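Local coordinates for protein Serpin48 (Tenebrio molitor, PDB 3OZQ) that is a serpin that specifically inhibits the protease SPE in insect innate immunity, at residues Val199-Leu204 / Asn265-Lys270. Numbering follows the deposited sequence.
Sequences VDTMYL and NVALPK
L204 and V266 meet at the tight end of this antiparallel pairing: CG2 of V266 comes within 3.4 Å of L204 CB, closer than usual carbon packing. That methyl stands between the backbone N and the carbonyl carbon of V266 (chi1 -47° places CG1 beside N), which turns it to the opposite strand. The two backbones are joined here by a reciprocal pair of bonds, L204 N to V266 O, nearly straight, and V266 N to L204 O at 2.8 Å. On the same face the M202 and L268 side chains run alongside each other. The M202 chain is extended through CG and SD and then bends at chi3 (-65°), bringing CE to 3.8 Å from L268 CD2. F179 closes over M202 and V266, while L222 and L224 of sheet-B strand 219-225 pack on V266 and L268, respectively. In serpin terms this is the s3C-s2C pairing of beta-sheet C, with 185-190 (s4C) beyond the former and 348-351 (s1C) beside the latter. The pairing of M202 with L268 is less regular: M202 N sits 46° out of the L268 carbonyl plane, although its N-H points well at the oxygen. On the other face the contact is thinner. A267 CB touches the Y203 ring at CE1, 3.6 Å away, and the ring's hydroxyl is bonded to S187. T201 and P269 bring their CA atoms to 3.9 Å as a non-hydrogen-bonded pair. Past P269, which has no N-H to give, K270 N reaches D200 O at 3.1 Å. In this partly exposed corner the aliphatic K270 chain runs alongside D200, CG and CD both 3.6 Å from its CB, yet D200 OD2 and K270 NZ remain 5.8 Å apart; the ammonium forms its salt bridge with E323 instead.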
ATOM      1  N   VAL A 199     -14.635   0.991  21.853  1.00 51.53           N
ATOM      2  CA  VAL A 199     -13.900   1.922  21.009  1.00 49.54           C
ATOM      3  C   VAL A 199     -14.873   2.796  20.242  1.00 45.54           C
ATOM      4  O   VAL A 199     -16.034   2.455  20.102  1.00 47.00           O
ATOM      5  CB  VAL A 199     -12.967   1.186  20.027  1.00 46.59           C
ATOM      6  CG1 VAL A 199     -12.024   0.264  20.782  1.00 40.97           C
ATOM      7  CG2 VAL A 199     -13.780   0.404  19.003  1.00 40.07           C
ATOM      8  N   ASP A 200     -14.383   3.925  19.751  1.00 48.77           N
ATOM      9  CA  ASP A 200     -15.197   4.857  18.989  1.00 41.88           C
ATOM     10  C   ASP A 200     -15.690   4.197  17.708  1.00 46.74           C
ATOM     11  O   ASP A 200     -14.895   3.669  16.925  1.00 42.08           O
ATOM     12  CB  ASP A 200     -14.365   6.097  18.676  1.00 47.10           C
ATOM     13  CG  ASP A 200     -13.865   6.787  19.934  1.00 50.08           C
ATOM     14  OD1 ASP A 200     -14.695   7.016  20.840  1.00 53.05           O
ATOM     15  OD2 ASP A 200     -12.648   7.075  20.034  1.00 60.22           O
ATOM     16  N   THR A 201     -17.003   4.226  17.505  1.00 38.24           N
ATOM     17  CA  THR A 201     -17.619   3.565  16.374  1.00 39.29           C
ATOM     18  C   THR A 201     -18.593   4.521  15.687  1.00 41.48           C
ATOM     19  O   THR A 201     -19.334   5.248  16.347  1.00 43.24           O
ATOM     20  CB  THR A 201     -18.318   2.264  16.830  1.00 40.72           C
ATOM     21  OG1 THR A 201     -17.335   1.365  17.369  1.00 38.88           O
ATOM     22  CG2 THR A 201     -19.038   1.590  15.673  1.00 38.52           C
ATOM     23  N   MET A 202     -18.562   4.529  14.357  1.00 41.22           N
ATOM     24  CA  MET A 202     -19.371   5.429  13.547  1.00 41.18           C
ATOM     25  C   MET A 202     -20.538   4.665  12.939  1.00 39.04           C
ATOM     26  O   MET A 202     -20.420   3.475  12.665  1.00 37.67           O
ATOM     27  CB  MET A 202     -18.529   6.032  12.413  1.00 40.90           C
ATOM     28  CG  MET A 202     -17.132   6.473  12.801  1.00 40.81           C
ATOM     29  SD  MET A 202     -16.252   7.182  11.378  1.00 42.91           S
ATOM     30  CE  MET A 202     -16.134   5.739  10.327  1.00 39.88           C
ATOM     31  N   TYR A 203     -21.650   5.355  12.699  1.00 40.98           N
ATOM     32  CA  TYR A 203     -22.872   4.692  12.259  1.00 37.13           C
ATOM     33  C   TYR A 203     -23.525   5.367  11.059  1.00 40.22           C
ATOM     34  O   TYR A 203     -23.734   6.575  11.049  1.00 45.31           O
ATOM     35  CB  TYR A 203     -23.875   4.573  13.432  1.00 42.10           C
ATOM     36  CG  TYR A 203     -23.392   3.650  14.525  1.00 38.93           C
ATOM     37  CD1 TYR A 203     -23.779   2.314  14.551  1.00 39.02           C
ATOM     38  CD2 TYR A 203     -22.531   4.107  15.516  1.00 36.60           C
ATOM     39  CE1 TYR A 203     -23.331   1.462  15.536  1.00 34.87           C
ATOM     40  CE2 TYR A 203     -22.074   3.261  16.502  1.00 39.41           C
ATOM     41  CZ  TYR A 203     -22.476   1.939  16.504  1.00 37.76           C
ATOM     42  OH  TYR A 203     -22.003   1.092  17.472  1.00 39.39           O
ATOM     43  N   LEU A 204     -23.853   4.569  10.049  1.00 41.28           N
ATOM     44  CA  LEU A 204     -24.562   5.057   8.871  1.00 43.33           C
ATOM     45  C   LEU A 204     -25.667   4.084   8.502  1.00 46.19           C
ATOM     46  O   LEU A 204     -25.400   2.914   8.232  1.00 47.22           O
ATOM     47  CB  LEU A 204     -23.603   5.208   7.689  1.00 47.49           C
ATOM     48  CG  LEU A 204     -23.559   6.531   6.927  1.00 48.52           C
ATOM     49  CD1 LEU A 204     -22.633   6.413   5.698  1.00 44.57           C
ATOM     50  CD2 LEU A 204     -24.946   6.971   6.519  1.00 45.62           C
ATOM     51  N   ASN A 265     -27.147  -1.160   6.870  1.00 42.15           N
ATOM     52  CA  ASN A 265     -26.685  -0.307   7.949  1.00 42.30           C
ATOM     53  C   ASN A 265     -25.238  -0.666   8.237  1.00 42.23           C
ATOM     54  O   ASN A 265     -24.874  -1.838   8.218  1.00 42.97           O
ATOM     55  CB  ASN A 265     -27.519  -0.506   9.217  1.00 43.78           C
ATOM     56  CG  ASN A 265     -28.918   0.081   9.105  1.00 50.40           C
ATOM     57  OD1 ASN A 265     -29.180   0.961   8.286  1.00 51.97           O
ATOM     58  ND2 ASN A 265     -29.821  -0.405   9.940  1.00 48.91           N
ATOM     59  N   VAL A 266     -24.413   0.332   8.513  1.00 41.59           N
ATOM     60  CA  VAL A 266     -23.002   0.070   8.735  1.00 40.14           C
ATOM     61  C   VAL A 266     -22.513   0.599  10.069  1.00 37.99           C
ATOM     62  O   VAL A 266     -22.781   1.741  10.438  1.00 41.34           O
ATOM     63  CB  VAL A 266     -22.127   0.675   7.618  1.00 44.61           C
ATOM     64  CG1 VAL A 266     -22.701   0.329   6.244  1.00 44.15           C
ATOM     65  CG2 VAL A 266     -22.037   2.170   7.795  1.00 49.09           C
ATOM     66  N   ALA A 267     -21.780  -0.241  10.784  1.00 35.98           N
ATOM     67  CA  ALA A 267     -21.114   0.180  12.008  1.00 36.14           C
ATOM     68  C   ALA A 267     -19.624  -0.026  11.822  1.00 38.08           C
ATOM     69  O   ALA A 267     -19.150  -1.164  11.818  1.00 36.52           O
ATOM     70  CB  ALA A 267     -21.603  -0.626  13.201  1.00 36.22           C
ATOM     71  N   LEU A 268     -18.897   1.076  11.675  1.00 36.25           N
ATOM     72  CA  LEU A 268     -17.469   1.018  11.385  1.00 35.08           C
ATOM     73  C   LEU A 268     -16.722   1.805  12.424  1.00 35.19           C
ATOM     74  O   LEU A 268     -16.936   3.001  12.553  1.00 37.57           O
ATOM     75  CB  LEU A 268     -17.184   1.630  10.012  1.00 36.20           C
ATOM     76  CG  LEU A 268     -15.720   1.582   9.556  1.00 37.29           C
ATOM     77  CD1 LEU A 268     -15.374   0.159   9.166  1.00 32.54           C
ATOM     78  CD2 LEU A 268     -15.511   2.539   8.395  1.00 34.13           C
ATOM     79  N   PRO A 269     -15.830   1.137  13.162  1.00 35.30           N
ATOM     80  CA  PRO A 269     -14.959   1.819  14.116  1.00 35.30           C
ATOM     81  C   PRO A 269     -14.075   2.823  13.400  1.00 41.69           C
ATOM     82  O   PRO A 269     -13.690   2.611  12.234  1.00 37.72           O
ATOM     83  CB  PRO A 269     -14.068   0.692  14.657  1.00 38.53           C
ATOM     84  CG  PRO A 269     -14.761  -0.581  14.295  1.00 38.70           C
ATOM     85  CD  PRO A 269     -15.524  -0.297  13.042  1.00 37.50           C
ATOM     86  N   LYS A 270     -13.715   3.903  14.075  1.00 38.23           N
ATOM     87  CA  LYS A 270     -12.628   4.695  13.523  1.00 40.71           C
ATOM     88  C   LYS A 270     -11.309   3.982  13.804  1.00 41.60           C
ATOM     89  O   LYS A 270     -11.173   3.257  14.786  1.00 39.95           O
ATOM     90  CB  LYS A 270     -12.648   6.135  14.034  1.00 47.33           C
ATOM     91  CG  LYS A 270     -12.619   6.295  15.537  1.00 54.43           C
ATOM     92  CD  LYS A 270     -12.775   7.762  15.892  1.00 54.75           C
ATOM     93  CE  LYS A 270     -13.934   8.372  15.131  1.00 50.10           C
ATOM     94  NZ  LYS A 270     -13.806   9.856  15.087  1.00 57.03           N
TER